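Local coordinates for protein BIS(5'-nucleosyl)-tetraphosphatase (Diadenosine tetraphosphatase), putative (Plasmodium falciparum, PDB 5CFJ) that probably cleaves diadenosine tetraphosphate asymmetrically, as a Nudix-family hydrolase of the malaria parasite, at residues K7-L12 / T97-M102; E31-K36 / T117-I122; L79-T84 / E144-K149. One frame throughout, in Å; residues are numbered along the deposited sequence. Where two conformers were deposited one is given.

Overall arrangement
Following the chain from its N terminus, segment 7-12 meets segment 97-102, 85 residues further on at their closest ends, and contact 1 closes that loop as a parallel pairing in the mixed sheet of the Nudix fold. Contact 2 closes a second long loop, from strand 30-37 to strand 116-122, and contact 3 a third, from strand 76-89 to helix 134-147 at the C-terminal end. Each pair of segments alternates with the others along the chain, so all three loops cross and none is nested. L12 and L100 of contact 1 pack on F32 of contact 2, while L100 also touches F146 of contact 3. Helix 134-147 packs on the sheet face that carries L12, L100, F32 and F34.

Contact 1: residues K7-L12 / T97-M102; sequences KAFGIL and TYYLAM
The carbonyl oxygen of A8 is gripped twice, by T97 N at 2.9 Å from A8 O and by a water that donates to A8 O and also bonds T97 OG1, itself hydrogen-bonded to T84 OG1 of strand 76-89. This opens a parallel pairing at the heart of the Nudix mixed sheet, where strands 6-16 and 92-103 run side by side. G10 turns both N and O to strand 92-103: its N donates to T97 O, and its O accepts from Y99 N in the carbonyl plane. L12 repeats the pattern, its N bonding Y99 O from above that carbonyl's plane while L12 O accepts from A101 N.

On the face carrying F9, I11 and Y99, the F9 and Y99 side chains lie alongside, pointing the same way, with F9 CD2 3.7 Å from Y99 OH. I11 crosses Y99 at about a right angle and sets CG2, anti to its backbone N, 3.6 Å from A101 CB. Helix 57-69 covers this face through T60, A61 and T65. The other face carries L12, Y98 and L100 beneath helix 134-147. There L12 CB packs on Y98 CB, and L100 CD1 lies 4.0 Å from L12 CD2 and 3.4 Å from L12 O.

Contact 2: residues E31-K36 / T117-I122; sequences EFLFLK and TDYKWI. With SO4 (sulfate ion), chain C.
W121 lays the six-membered ring of its indole against L33, whose CB stands over one face, 3.7 Å from the ring centroid and 9° off its normal. The two belong to a non-hydrogen-bonded pair of the antiparallel strands 30-37 and 116-122 in the Nudix sheet. L33 CD1 reaches on to Y119 CD1 at 3.8 Å, and L35 CD2 meets Y119 CB at 3.6 Å.

Across the sheet, I122 CD1 lies over one face of the F34 ring in a CH-pi contact, 3.8 Å from its centroid and displaced toward the rim, the two side chains crossing at about a right angle. Backbone bonds hold this register: F32 and I122 exchange a reciprocal pair, as do F34 and K120.

Further out, R15 makes a cation-pi interaction with W121 and a salt bridge from its NE to E31 OE1, linking the two residues. L12, C14, L140 and A143 pack against F32, while P46, L132 and L140 pack on F34. At the far end, in one of two K120 conformers, K120 NZ forms a salt bridge with D118 OD2, 2.6 Å away, and also bonds Y119 O from above the carbonyl plane. A water that donates to D118 OD2 bonds K36 NZ only weakly. The fully extended K36 chain carries its amine to a sulfate, probably from the crystallisation liquor and also bonded by W44 NE1; K36 NZ lies 2.9 Å from sulfate O1 and 3.0 Å from sulfate O2.

Contact 3: residues L79-T84 / E144-K149; sequences LNYQKT and EEFLNK
Y81 and F146 make the aromatic part of this contact, their side chains sliding past each other in opposite directions. Y81 CB sits over the centre of the F146 ring, 3.9 Å from the centroid and 9° off the normal, a CH-pi contact. The rings themselves meet obliquely, with planes at 45°, and Y81 CD2 comes 3.8 Å from F146 CB. A chi1 of 169° sets F146 CG anti to the backbone N. N80 O passes 3.5 Å from F146 CE1, at an oblique approach to the ring.

Aliphatic contacts extend this patch. L79 CB approaches F146 CE2 at 4.0 Å, and L79 CD1 meets L147 CD2 at 3.6 Å, the two leucines crossing at about a right angle. In the Nudix fold this is where the last turn of the C-terminal helix 134-147 rests on strand 76-89, near the surface; L100 of the adjoining strand 92-103 also touches F146.

Hydrogen bonding between these residues stays within each segment. N80 centres an inverse gamma turn, with a weak bond from Y81 N to L79 O. At the helix end, the side-chain amide of N148 turns back, with ND2 2.8 Å from E144 O and above that carbonyl's plane.

Contact 1: residues K7-L12 / T97-M102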
loop_
_atom_site.group_PDB
_atom_site.type_symbol
_atom_site.label_atom_id
_atom_site.label_comp_id
_atom_site.label_asym_id
_atom_site.label_seq_id
_atom_site.Cartn_x
_atom_site.Cartn_y
_atom_site.Cartn_z
ATOM N N LYS A 7 8.217 9.026 9.873
ATOM C CA LYS A 7 7.000 8.239 10.005
ATOM C C LYS A 7 6.046 8.439 8.839
ATOM O O LYS A 7 5.681 9.570 8.508
ATOM C CB LYS A 7 6.292 8.589 11.312
ATOM C CG LYS A 7 7.116 8.292 12.555
ATOM C CD LYS A 7 6.348 8.653 13.811
ATOM N N ALA A 8 5.635 7.336 8.226
ATOM C CA ALA A 8 4.683 7.376 7.129
ATOM C C ALA A 8 3.511 6.450 7.392
ATOM O O ALA A 8 3.579 5.555 8.236
ATOM C CB ALA A 8 5.360 7.010 5.814
ATOM N N PHE A 9 2.446 6.674 6.632
ATOM C CA PHE A 9 1.168 6.017 6.830
ATOM C C PHE A 9 0.552 5.778 5.469
ATOM O O PHE A 9 0.555 6.667 4.615
ATOM C CB PHE A 9 0.257 6.887 7.706
ATOM C CG PHE A 9 0.883 7.239 9.015
ATOM C CD1 PHE A 9 1.725 8.332 9.120
ATOM C CD2 PHE A 9 0.701 6.430 10.126
ATOM C CE1 PHE A 9 2.345 8.631 10.316
ATOM C CE2 PHE A 9 1.320 6.730 11.322
ATOM C CZ PHE A 9 2.135 7.833 11.413
ATOM N N GLY A 10 0.019 4.584 5.257
ATOM C CA GLY A 10 -0.564 4.260 3.976
ATOM C C GLY A 10 -1.693 3.269 4.061
ATOM O O GLY A 10 -1.915 2.628 5.090
ATOM N N ILE A 11 -2.418 3.154 2.961
ATOM C CA ILE A 11 -3.456 2.146 2.847
ATOM C C ILE A 11 -2.878 0.984 2.054
ATOM O O ILE A 11 -2.416 1.159 0.925
ATOM C CB ILE A 11 -4.737 2.671 2.156
ATOM C CG1 ILE A 11 -5.368 3.828 2.948
ATOM C CG2 ILE A 11 -5.737 1.528 1.936
ATOM C CD1 ILE A 11 -5.947 3.413 4.307
ATOM N N LEU A 12 -2.874 -0.199 2.655
ATOM C CA LEU A 12 -2.605 -1.416 1.908
ATOM C C LEU A 12 -3.922 -1.805 1.252
ATOM O O LEU A 12 -4.779 -2.457 1.856
ATOM C CB LEU A 12 -2.059 -2.522 2.808
ATOM C CG LEU A 12 -1.746 -3.840 2.107
ATOM C CD1 LEU A 12 -0.671 -3.629 1.044
ATOM C CD2 LEU A 12 -1.319 -4.885 3.130
ATOM N N THR A 97 3.302 2.710 8.730
ATOM C CA THR A 97 2.152 1.941 9.168
ATOM C C THR A 97 1.168 1.812 8.023
ATOM O O THR A 97 0.775 2.817 7.431
ATOM C CB THR A 97 1.477 2.595 10.363
ATOM O OG1 THR A 97 2.418 2.685 11.438
ATOM C CG2 THR A 97 0.282 1.790 10.829
ATOM N N TYR A 98 0.808 0.572 7.697
ATOM C CA TYR A 98 -0.170 0.287 6.656
ATOM C C TYR A 98 -1.462 -0.214 7.277
ATOM O O TYR A 98 -1.434 -1.050 8.183
ATOM C CB TYR A 98 0.362 -0.755 5.679
ATOM C CG TYR A 98 1.511 -0.275 4.839
ATOM C CD1 TYR A 98 1.295 0.544 3.737
ATOM C CD2 TYR A 98 2.824 -0.637 5.143
ATOM C CE1 TYR A 98 2.349 0.980 2.954
ATOM C CE2 TYR A 98 3.879 -0.209 4.363
ATOM C CZ TYR A 98 3.640 0.605 3.275
ATOM O OH TYR A 98 4.685 1.046 2.484
ATOM N N TYR A 99 -2.579 0.291 6.758
ATOM C CA TYR A 99 -3.924 -0.102 7.177
ATOM C C TYR A 99 -4.562 -0.823 6.006
ATOM O O TYR A 99 -4.625 -0.276 4.913
ATOM C CB TYR A 99 -4.762 1.119 7.567
ATOM C CG TYR A 99 -4.097 2.014 8.597
ATOM C CD1 TYR A 99 -3.249 3.039 8.202
ATOM C CD2 TYR A 99 -4.299 1.821 9.957
ATOM C CE1 TYR A 99 -2.632 3.859 9.124
ATOM C CE2 TYR A 99 -3.680 2.642 10.894
ATOM C CZ TYR A 99 -2.846 3.649 10.463
ATOM O OH TYR A 99 -2.223 4.467 11.365
ATOM N N LEU A 100 -5.023 -2.047 6.219
ATOM C CA LEU A 100 -5.611 -2.835 5.140
ATOM C C LEU A 100 -6.994 -2.332 4.755
ATOM O O LEU A 100 -7.811 -2.024 5.622
ATOM C CB LEU A 100 -5.697 -4.298 5.560
ATOM C CG LEU A 100 -6.186 -5.333 4.539
ATOM C CD1 LEU A 100 -5.238 -5.459 3.352
ATOM C CD2 LEU A 100 -6.382 -6.683 5.204
ATOM N N ALA A 101 -7.266 -2.263 3.459
ATOM C CA ALA A 101 -8.603 -1.922 2.983
ATOM C C ALA A 101 -8.913 -2.720 1.732
ATOM O O ALA A 101 -8.010 -3.009 0.948
ATOM C CB ALA A 101 -8.714 -0.433 2.700
ATOM N N MET A 102 -10.176 -3.083 1.544
ATOM C CA MET A 102 -10.565 -3.790 0.337
ATOM C C MET A 102 -11.349 -2.881 -0.591
ATOM O O MET A 102 -12.389 -2.319 -0.233
ATOM C CB MET A 102 -11.384 -5.034 0.659
ATOM C CG MET A 102 -11.565 -5.933 -0.553
ATOM S SD MET A 102 -12.600 -7.357 -0.186
ATOM C CE MET A 102 -11.677 -8.135 1.136
HETATM O O HOH W 1 4.307 4.621 11.011
#

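Contact 2: residues E31-K36 / T117-I122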
loop_
_atom_site.group_PDB
_atom_site.type_symbol
_atom_site.label_atom_id
_atom_site.label_comp_id
_atom_site.label_asym_id
_atom_site.label_seq_id
_atom_site.Cartn_x
_atom_site.Cartn_y
_atom_site.Cartn_z
ATOM N N GLU A 31 -5.082 -9.302 -4.700
ATOM C CA GLU A 31 -4.045 -8.472 -5.282
ATOM C C GLU A 31 -3.972 -7.175 -4.497
ATOM O O GLU A 31 -4.959 -6.757 -3.901
ATOM C CB GLU A 31 -4.331 -8.171 -6.758
ATOM C CG GLU A 31 -4.242 -9.373 -7.663
ATOM C CD GLU A 31 -4.844 -9.133 -9.041
ATOM O OE1 GLU A 31 -5.800 -8.331 -9.174
ATOM O OE2 GLU A 31 -4.367 -9.765 -10.005
ATOM N N PHE A 32 -2.818 -6.525 -4.549
ATOM C CA PHE A 32 -2.542 -5.329 -3.786
ATOM C C PHE A 32 -2.050 -4.244 -4.724
ATOM O O PHE A 32 -1.214 -4.508 -5.597
ATOM C CB PHE A 32 -1.489 -5.611 -2.713
ATOM C CG PHE A 32 -1.893 -6.681 -1.743
ATOM C CD1 PHE A 32 -1.627 -8.020 -2.005
ATOM C CD2 PHE A 32 -2.556 -6.347 -0.571
ATOM C CE1 PHE A 32 -2.021 -9.004 -1.116
ATOM C CE2 PHE A 32 -2.937 -7.321 0.328
ATOM C CZ PHE A 32 -2.668 -8.651 0.057
ATOM N N LEU A 33 -2.529 -3.020 -4.532
ATOM C CA LEU A 33 -2.150 -1.934 -5.426
ATOM C C LEU A 33 -0.779 -1.385 -5.070
ATOM O O LEU A 33 -0.588 -0.816 -3.998
ATOM C CB LEU A 33 -3.190 -0.814 -5.392
ATOM C CG LEU A 33 -2.902 0.400 -6.277
ATOM C CD1 LEU A 33 -2.814 -0.016 -7.743
ATOM C CD2 LEU A 33 -3.973 1.476 -6.088
ATOM N N PHE A 34 0.169 -1.550 -5.986
ATOM C CA PHE A 34 1.522 -1.042 -5.809
ATOM C C PHE A 34 1.825 0.028 -6.845
ATOM O O PHE A 34 1.413 -0.073 -7.997
ATOM C CB PHE A 34 2.546 -2.185 -5.861
ATOM C CG PHE A 34 2.781 -2.823 -4.529
ATOM C CD1 PHE A 34 4.013 -2.713 -3.917
ATOM C CD2 PHE A 34 1.760 -3.490 -3.860
ATOM C CE1 PHE A 34 4.239 -3.261 -2.675
ATOM C CE2 PHE A 34 1.984 -4.044 -2.620
ATOM C CZ PHE A 34 3.225 -3.927 -2.020
ATOM N N LEU A 35 2.539 1.054 -6.396
ATOM C CA LEU A 35 2.829 2.233 -7.197
ATOM C C LEU A 35 4.334 2.355 -7.388
ATOM O O LEU A 35 5.099 2.199 -6.425
ATOM C CB LEU A 35 2.287 3.485 -6.511
ATOM C CG LEU A 35 0.853 3.413 -5.991
ATOM C CD1 LEU A 35 0.497 4.722 -5.299
ATOM C CD2 LEU A 35 -0.131 3.135 -7.105
ATOM N N LYS A 36 4.757 2.626 -8.620
ATOM C CA LYS A 36 6.175 2.732 -8.934
ATOM C C LYS A 36 6.653 4.170 -8.798
ATOM O O LYS A 36 6.217 5.054 -9.536
ATOM C CB LYS A 36 6.457 2.215 -10.343
ATOM C CG LYS A 36 7.941 2.168 -10.650
ATOM C CD LYS A 36 8.226 1.723 -12.069
ATOM C CE LYS A 36 9.720 1.684 -12.334
ATOM N NZ LYS A 36 10.013 1.036 -13.637
ATOM N N THR A 117 5.088 6.683 -11.660
ATOM C CA THR A 117 5.043 6.569 -13.113
ATOM C C THR A 117 4.187 5.400 -13.586
ATOM O O THR A 117 3.824 5.334 -14.756
ATOM C CB THR A 117 6.447 6.395 -13.707
ATOM O OG1 THR A 117 7.055 5.228 -13.142
ATOM C CG2 THR A 117 7.308 7.609 -13.409
ATOM N N ASP A 118 3.864 4.482 -12.683
ATOM C CA ASP A 118 3.146 3.271 -13.054
ATOM C C ASP A 118 2.476 2.681 -11.823
ATOM O O ASP A 118 2.809 3.048 -10.698
ATOM C CB ASP A 118 4.111 2.260 -13.678
ATOM C CG ASP A 118 3.416 1.218 -14.536
ATOM O OD1 ASP A 118 2.196 1.332 -14.787
ATOM O OD2 ASP A 118 4.108 0.273 -14.974
ATOM N N TYR A 119 1.524 1.779 -12.034
ATOM C CA TYR A 119 0.921 1.032 -10.935
ATOM C C TYR A 119 0.640 -0.370 -11.412
ATOM O O TYR A 119 0.471 -0.604 -12.607
ATOM C CB TYR A 119 -0.374 1.682 -10.444
ATOM C CG TYR A 119 -1.508 1.633 -11.444
ATOM C CD1 TYR A 119 -2.393 0.555 -11.483
ATOM C CD2 TYR A 119 -1.690 2.662 -12.357
ATOM C CE1 TYR A 119 -3.429 0.517 -12.414
ATOM C CE2 TYR A 119 -2.714 2.633 -13.284
ATOM C CZ TYR A 119 -3.575 1.560 -13.314
ATOM O OH TYR A 119 -4.596 1.549 -14.239
ATOM N N LYS A 120 0.574 -1.293 -10.469
ATOM C CA LYS A 120 0.265 -2.685 -10.756
ATOM C C LYS A 120 -0.472 -3.276 -9.576
ATOM O O LYS A 120 -0.091 -3.034 -8.434
ATOM C CB LYS A 120 1.536 -3.504 -11.011
ATOM C CG LYS A 120 2.225 -3.239 -12.331
ATOM C CD LYS A 120 1.320 -3.562 -13.506
ATOM C CE LYS A 120 1.995 -3.179 -14.805
ATOM N NZ LYS A 120 2.613 -1.834 -14.679
ATOM N N TRP A 121 -1.503 -4.059 -9.856
ATOM C CA TRP A 121 -2.161 -4.851 -8.837
ATOM C C TRP A 121 -1.399 -6.164 -8.778
ATOM O O TRP A 121 -1.465 -6.954 -9.721
ATOM C CB TRP A 121 -3.614 -5.078 -9.190
ATOM C CG TRP A 121 -4.482 -3.879 -9.013
ATOM C CD1 TRP A 121 -4.852 -2.969 -9.968
ATOM C CD2 TRP A 121 -5.132 -3.482 -7.805
ATOM N NE1 TRP A 121 -5.682 -2.021 -9.419
ATOM C CE2 TRP A 121 -5.877 -2.314 -8.096
ATOM C CE3 TRP A 121 -5.164 -4.004 -6.505
ATOM C CZ2 TRP A 121 -6.647 -1.662 -7.132
ATOM C CZ3 TRP A 121 -5.926 -3.353 -5.550
ATOM C CH2 TRP A 121 -6.663 -2.194 -5.871
ATOM N N ILE A 122 -0.648 -6.394 -7.706
ATOM C CA ILE A 122 0.214 -7.574 -7.624
ATOM C C ILE A 122 -0.219 -8.553 -6.536
ATOM O O ILE A 122 -0.747 -8.176 -5.488
ATOM C CB ILE A 122 1.697 -7.175 -7.394
ATOM C CG1 ILE A 122 1.899 -6.512 -6.028
ATOM C CG2 ILE A 122 2.191 -6.285 -8.541
ATOM C CD1 ILE A 122 3.360 -6.342 -5.653
HETATM S S SO4 C . 10.426 -2.351 -12.801
HETATM O O1 SO4 C . 9.449 -1.838 -13.759
HETATM O O2 SO4 C . 10.900 -1.268 -11.947
HETATM O O3 SO4 C . 9.806 -3.374 -11.966
HETATM O O4 SO4 C . 11.559 -2.921 -13.523
HETATM O O HOH W 2 6.800 0.532 -14.804
#

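Contact 3: residues L79-T84 / E144-K149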
loop_
_atom_site.group_PDB
_atom_site.type_symbol
_atom_site.label_atom_id
_atom_site.label_comp_id
_atom_site.label_asym_id
_atom_site.label_seq_id
_atom_site.Cartn_x
_atom_site.Cartn_y
_atom_site.Cartn_z
ATOM N N LEU A 79 -10.422 -2.507 6.744
ATOM C CA LEU A 79 -10.477 -3.764 7.477
ATOM C C LEU A 79 -9.673 -3.685 8.760
ATOM O O LEU A 79 -8.842 -2.794 8.947
ATOM C CB LEU A 79 -9.966 -4.916 6.611
ATOM C CG LEU A 79 -10.726 -5.072 5.290
ATOM C CD1 LEU A 79 -10.129 -6.199 4.464
ATOM C CD2 LEU A 79 -12.218 -5.305 5.524
ATOM N N ASN A 80 -9.912 -4.639 9.645
ATOM C CA ASN A 80 -9.290 -4.629 10.957
ATOM C C ASN A 80 -7.883 -5.232 10.960
ATOM O O ASN A 80 -7.586 -6.155 11.718
ATOM C CB ASN A 80 -10.178 -5.374 11.940
ATOM C CG ASN A 80 -9.692 -5.243 13.343
ATOM O OD1 ASN A 80 -9.199 -4.179 13.729
ATOM N ND2 ASN A 80 -9.787 -6.321 14.115
ATOM N N TYR A 81 -7.013 -4.706 10.110
ATOM C CA TYR A 81 -5.637 -5.167 10.036
ATOM C C TYR A 81 -4.728 -3.975 9.810
ATOM O O TYR A 81 -4.966 -3.166 8.919
ATOM C CB TYR A 81 -5.449 -6.197 8.911
ATOM C CG TYR A 81 -4.020 -6.662 8.768
ATOM C CD1 TYR A 81 -3.105 -5.939 8.012
ATOM C CD2 TYR A 81 -3.576 -7.807 9.402
ATOM C CE1 TYR A 81 -1.781 -6.341 7.893
ATOM C CE2 TYR A 81 -2.254 -8.219 9.291
ATOM C CZ TYR A 81 -1.365 -7.480 8.529
ATOM O OH TYR A 81 -0.058 -7.878 8.409
ATOM N N GLN A 82 -3.677 -3.875 10.610
ATOM C CA GLN A 82 -2.637 -2.881 10.381
ATOM C C GLN A 82 -1.296 -3.461 10.772
ATOM O O GLN A 82 -1.215 -4.369 11.607
ATOM C CB GLN A 82 -2.899 -1.605 11.169
ATOM C CG GLN A 82 -2.826 -1.810 12.669
ATOM C CD GLN A 82 -2.928 -0.514 13.446
ATOM O OE1 GLN A 82 -1.957 -0.066 14.061
ATOM N NE2 GLN A 82 -4.111 0.089 13.439
ATOM N N LYS A 83 -0.239 -2.941 10.169
ATOM C CA LYS A 83 1.097 -3.349 10.572
ATOM C C LYS A 83 2.057 -2.200 10.395
ATOM O O LYS A 83 2.012 -1.481 9.394
ATOM C CB LYS A 83 1.587 -4.568 9.781
ATOM C CG LYS A 83 2.893 -5.159 10.350
ATOM C CD LYS A 83 3.368 -6.417 9.645
ATOM C CE LYS A 83 4.605 -6.964 10.348
ATOM N NZ LYS A 83 5.139 -8.207 9.722
ATOM N N THR A 84 2.950 -2.056 11.365
ATOM C CA THR A 84 4.003 -1.063 11.306
ATOM C C THR A 84 5.314 -1.754 10.948
ATOM O O THR A 84 5.715 -2.731 11.577
ATOM C CB THR A 84 4.114 -0.316 12.632
ATOM O OG1 THR A 84 2.875 0.356 12.891
ATOM C CG2 THR A 84 5.207 0.707 12.578
ATOM N N GLU A 144 -2.795 -11.509 3.533
ATOM C CA GLU A 144 -3.596 -12.569 2.919
ATOM C C GLU A 144 -4.058 -13.592 3.953
ATOM O O GLU A 144 -5.187 -14.096 3.878
ATOM C CB GLU A 144 -2.819 -13.244 1.796
ATOM C CG GLU A 144 -2.703 -12.355 0.576
ATOM C CD GLU A 144 -2.344 -13.118 -0.671
ATOM O OE1 GLU A 144 -1.443 -13.976 -0.610
ATOM O OE2 GLU A 144 -2.976 -12.869 -1.717
ATOM N N GLU A 145 -3.200 -13.876 4.927
ATOM C CA GLU A 145 -3.592 -14.729 6.048
ATOM C C GLU A 145 -4.792 -14.143 6.803
ATOM O O GLU A 145 -5.746 -14.860 7.124
ATOM C CB GLU A 145 -2.404 -14.922 6.988
ATOM C CG GLU A 145 -2.546 -16.037 7.991
ATOM C CD GLU A 145 -1.197 -16.582 8.412
ATOM O OE1 GLU A 145 -0.184 -16.186 7.797
ATOM O OE2 GLU A 145 -1.145 -17.408 9.349
ATOM N N PHE A 146 -4.751 -12.842 7.080
ATOM C CA PHE A 146 -5.883 -12.189 7.732
ATOM C C PHE A 146 -7.152 -12.298 6.885
ATOM O O PHE A 146 -8.237 -12.608 7.401
ATOM C CB PHE A 146 -5.568 -10.722 8.029
ATOM C CG PHE A 146 -6.771 -9.921 8.452
ATOM C CD1 PHE A 146 -7.183 -9.897 9.777
ATOM C CD2 PHE A 146 -7.499 -9.196 7.523
ATOM C CE1 PHE A 146 -8.295 -9.168 10.163
ATOM C CE2 PHE A 146 -8.614 -8.474 7.900
ATOM C CZ PHE A 146 -9.010 -8.454 9.220
ATOM N N LEU A 147 -7.019 -12.042 5.585
ATOM C CA LEU A 147 -8.169 -12.023 4.684
ATOM C C LEU A 147 -8.851 -13.378 4.554
ATOM O O LEU A 147 -10.013 -13.459 4.158
ATOM C CB LEU A 147 -7.742 -11.523 3.308
ATOM C CG LEU A 147 -7.416 -10.030 3.221
ATOM C CD1 LEU A 147 -6.558 -9.739 2.000
ATOM C CD2 LEU A 147 -8.701 -9.204 3.184
ATOM N N ASN A 148 -8.132 -14.442 4.892
ATOM C CA ASN A 148 -8.683 -15.779 4.780
ATOM C C ASN A 148 -9.306 -16.283 6.081
ATOM O O ASN A 148 -9.775 -17.415 6.151
ATOM C CB ASN A 148 -7.602 -16.737 4.288
ATOM C CG ASN A 148 -7.454 -16.708 2.776
ATOM O OD1 ASN A 148 -8.176 -17.407 2.061
ATOM N ND2 ASN A 148 -6.527 -15.896 2.282
ATOM N N LYS A 149 -9.327 -15.441 7.109
ATOM C CA LYS A 149 -10.053 -15.789 8.329
ATOM C C LYS A 149 -11.561 -15.794 8.079
ATOM O O LYS A 149 -12.354 -15.613 9.003
ATOM C CB LYS A 149 -9.714 -14.818 9.460
ATOM C CG LYS A 149 -8.278 -14.886 9.930
ATOM C CD LYS A 149 -8.011 -13.855 11.016
ATOM C CE LYS A 149 -6.642 -14.066 11.629
ATOM N NZ LYS A 149 -6.384 -13.110 12.728
#